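Local coordinates for flagellar hook-associated protein 2 (Helicobacter pylori, PDB 6IWY) that caps the tip of the growing flagellar filament, helping flagellin monomers polymerise there and keeping them from leaking out unassembled, at residues K117-V125 with L362-F370. Sequence-based numbering, arbitrary orientation.
Sequences KNTGEDNRV and LQKASDSAF
Arg124 and Ala365 meet where a short 3-10 turn, residues 121-122, in the loop between strands 110-116 and 126-127 lies against a linker between two antiparallel sheets, leading from strand 359-361 to strand 368-371. From CB, the Arg124 chain runs to CG, which touches Ala365 CB at 3.8 Å, and then to CD, 3.9 Å from Ala365 O. A bend at chi3 (71°) carries the guanidinium beside Lys364: NE and CZ pass near Lys364 CD, which lies over one face of the group, and NH2 comes to 3.3 Å from that carbon. Arginine suits this path because its methylenes pack on the linker while NH2 ends in a salt bridge with Asp212, which probably also eases the nearness of the Lys364 amine. Ala365, buried and pointing at the turn, has a methyl small enough to sit against Gly120 O and the backbone of Asn123. Gly120 has phi 89° and psi 148°, a backbone shape that glycine, with no CB to crowd the preceding carbonyl O, adopts readily, and its CA-H faces Ser366 O. Asp367 supplies an acceptor for the start of the turn: Glu121 N donates to Asp367 OD1 at 3.1 Å, reaching it from above the carboxylate plane.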
loop_
_atom_site.group_PDB
_atom_site.type_symbol
_atom_site.label_atom_id
_atom_site.label_comp_id
_atom_site.label_asym_id
_atom_site.label_seq_id
_atom_site.Cartn_x
_atom_site.Cartn_y
_atom_site.Cartn_z
ATOM N N LYS A 117 6.563 -3.109 -14.185
ATOM C CA LYS A 117 6.761 -3.401 -15.601
ATOM C C LYS A 117 6.742 -2.135 -16.446
ATOM O O LYS A 117 7.350 -2.082 -17.515
ATOM C CB LYS A 117 5.673 -4.344 -16.099
ATOM C CG LYS A 117 5.933 -4.915 -17.485
ATOM C CD LYS A 117 4.712 -5.674 -17.987
ATOM C CE LYS A 117 4.766 -5.884 -19.490
ATOM N NZ LYS A 117 4.168 -7.195 -19.860
ATOM N N ASN A 118 6.049 -1.123 -15.951
ATOM C CA ASN A 118 5.789 0.093 -16.687
ATOM C C ASN A 118 6.388 1.320 -16.076
ATOM O O ASN A 118 6.629 1.385 -14.869
ATOM C CB ASN A 118 4.292 0.316 -16.712
ATOM C CG ASN A 118 3.660 -0.316 -17.866
ATOM O OD1 ASN A 118 4.191 -0.261 -18.962
ATOM N ND2 ASN A 118 2.508 -0.930 -17.646
ATOM N N THR A 119 6.577 2.322 -16.913
ATOM C CA THR A 119 7.133 3.581 -16.482
ATOM C C THR A 119 6.038 4.570 -16.150
ATOM O O THR A 119 4.869 4.250 -16.224
ATOM C CB THR A 119 8.005 4.168 -17.582
ATOM O OG1 THR A 119 7.170 4.646 -18.638
ATOM C CG2 THR A 119 8.977 3.124 -18.123
ATOM N N GLY A 120 6.425 5.786 -15.786
ATOM C CA GLY A 120 5.458 6.852 -15.505
ATOM C C GLY A 120 4.982 6.921 -14.053
ATOM O O GLY A 120 4.849 5.910 -13.361
ATOM N N GLU A 121 4.695 8.139 -13.620
ATOM C CA GLU A 121 4.193 8.451 -12.286
ATOM C C GLU A 121 3.098 7.551 -11.708
ATOM O O GLU A 121 3.152 7.210 -10.532
ATOM C CB GLU A 121 3.654 9.868 -12.302
ATOM C CG GLU A 121 3.551 10.458 -10.938
ATOM C CD GLU A 121 3.162 11.915 -10.961
ATOM O OE1 GLU A 121 3.600 12.612 -10.030
ATOM O OE2 GLU A 121 2.424 12.357 -11.881
ATOM N N ASP A 122 2.098 7.189 -12.509
ATOM C CA ASP A 122 1.008 6.313 -12.040
ATOM C C ASP A 122 1.473 4.928 -11.566
ATOM O O ASP A 122 0.662 4.126 -11.110
ATOM C CB ASP A 122 -0.038 6.107 -13.148
ATOM C CG ASP A 122 -0.853 7.350 -13.438
ATOM O OD1 ASP A 122 -0.651 8.384 -12.747
ATOM O OD2 ASP A 122 -1.712 7.288 -14.358
ATOM N N ASN A 123 2.761 4.618 -11.672
ATOM C CA ASN A 123 3.220 3.285 -11.266
ATOM C C ASN A 123 4.047 3.267 -10.014
ATOM O O ASN A 123 4.792 2.337 -9.787
ATOM C CB ASN A 123 3.955 2.576 -12.412
ATOM C CG ASN A 123 3.011 2.160 -13.517
ATOM O OD1 ASN A 123 2.402 1.090 -13.452
ATOM N ND2 ASN A 123 2.862 3.017 -14.524
ATOM N N ARG A 124 3.902 4.268 -9.167
ATOM C CA ARG A 124 4.608 4.205 -7.897
ATOM C C ARG A 124 3.941 3.066 -7.154
ATOM O O ARG A 124 2.760 2.807 -7.398
ATOM C CB ARG A 124 4.553 5.527 -7.174
ATOM C CG ARG A 124 5.356 6.580 -7.916
ATOM C CD ARG A 124 5.338 7.910 -7.227
ATOM N NE ARG A 124 6.124 7.912 -5.990
ATOM C CZ ARG A 124 6.205 8.944 -5.146
ATOM N NH1 ARG A 124 5.548 10.077 -5.400
ATOM N NH2 ARG A 124 6.972 8.850 -4.041
ATOM N N VAL A 125 4.697 2.317 -6.351
ATOM C CA VAL A 125 4.101 1.276 -5.518
ATOM C C VAL A 125 3.963 1.761 -4.068
ATOM O O VAL A 125 4.924 2.099 -3.424
ATOM C CB VAL A 125 4.899 -0.004 -5.535
ATOM C CG1 VAL A 125 4.290 -0.973 -4.572
ATOM C CG2 VAL A 125 4.917 -0.641 -6.913
ATOM N N LEU A 362 14.031 2.517 -4.065
ATOM C CA LEU A 362 15.345 2.842 -4.661
ATOM C C LEU A 362 15.238 3.823 -5.849
ATOM O O LEU A 362 16.156 4.600 -6.125
ATOM C CB LEU A 362 16.023 1.564 -5.117
ATOM C CG LEU A 362 16.555 0.672 -3.993
ATOM C CD1 LEU A 362 17.405 -0.474 -4.582
ATOM C CD2 LEU A 362 17.360 1.463 -3.019
ATOM N N GLN A 363 14.104 3.778 -6.536
ATOM C CA GLN A 363 13.854 4.615 -7.699
ATOM C C GLN A 363 12.349 4.816 -7.869
ATOM O O GLN A 363 11.602 3.849 -7.883
ATOM C CB GLN A 363 14.390 3.929 -8.944
ATOM C CG GLN A 363 14.009 4.623 -10.175
ATOM C CD GLN A 363 14.662 4.049 -11.369
ATOM O OE1 GLN A 363 15.872 4.176 -11.543
ATOM N NE2 GLN A 363 13.866 3.424 -12.230
ATOM N N LYS A 364 11.922 6.070 -8.001
ATOM C CA LYS A 364 10.491 6.372 -8.111
ATOM C C LYS A 364 10.040 6.402 -9.543
ATOM O O LYS A 364 10.603 7.143 -10.354
ATOM C CB LYS A 364 10.149 7.724 -7.514
ATOM C CG LYS A 364 10.439 7.861 -6.052
ATOM C CD LYS A 364 9.907 9.218 -5.554
ATOM C CE LYS A 364 10.474 9.624 -4.191
ATOM N NZ LYS A 364 10.344 11.112 -4.075
ATOM N N ALA A 365 9.010 5.614 -9.831
ATOM C CA ALA A 365 8.253 5.733 -11.074
ATOM C C ALA A 365 8.009 7.190 -11.321
ATOM O O ALA A 365 7.701 7.927 -10.383
ATOM C CB ALA A 365 6.940 5.013 -10.962
ATOM N N SER A 366 8.157 7.614 -12.572
ATOM C CA SER A 366 8.025 9.031 -12.941
ATOM C C SER A 366 7.783 9.187 -14.430
ATOM O O SER A 366 8.188 8.342 -15.214
ATOM C CB SER A 366 9.266 9.815 -12.504
ATOM O OG SER A 366 10.259 9.875 -13.515
ATOM N N ASP A 367 7.085 10.256 -14.802
ATOM C CA ASP A 367 6.788 10.572 -16.198
ATOM C C ASP A 367 8.071 11.141 -16.808
ATOM O O ASP A 367 8.921 11.620 -16.101
ATOM C CB ASP A 367 5.642 11.618 -16.320
ATOM C CG ASP A 367 4.249 11.100 -15.849
ATOM O OD1 ASP A 367 3.929 9.909 -15.995
ATOM O OD2 ASP A 367 3.426 11.920 -15.353
ATOM N N SER A 368 8.214 11.054 -18.119
ATOM C CA SER A 368 9.266 11.767 -18.845
ATOM C C SER A 368 8.934 13.239 -18.950
ATOM O O SER A 368 7.760 13.626 -18.972
ATOM C CB SER A 368 9.399 11.227 -20.270
ATOM O OG SER A 368 8.293 11.640 -21.079
ATOM N N ALA A 369 9.960 14.064 -19.063
ATOM C CA ALA A 369 9.761 15.508 -19.178
ATOM C C ALA A 369 10.772 16.056 -20.163
ATOM O O ALA A 369 11.978 15.738 -20.069
ATOM C CB ALA A 369 9.915 16.195 -17.821
ATOM N N PHE A 370 10.271 16.878 -21.092
ATOM C CA PHE A 370 11.061 17.369 -22.224
ATOM C C PHE A 370 10.350 18.556 -22.866
ATOM O O PHE A 370 9.250 18.911 -22.453
ATOM C CB PHE A 370 11.293 16.238 -23.257
ATOM C CG PHE A 370 10.023 15.669 -23.817
ATOM C CD1 PHE A 370 9.384 14.612 -23.185
ATOM C CD2 PHE A 370 9.452 16.205 -24.963
ATOM C CE1 PHE A 370 8.189 14.100 -23.686
ATOM C CE2 PHE A 370 8.256 15.696 -25.477
ATOM C CZ PHE A 370 7.620 14.652 -24.838
#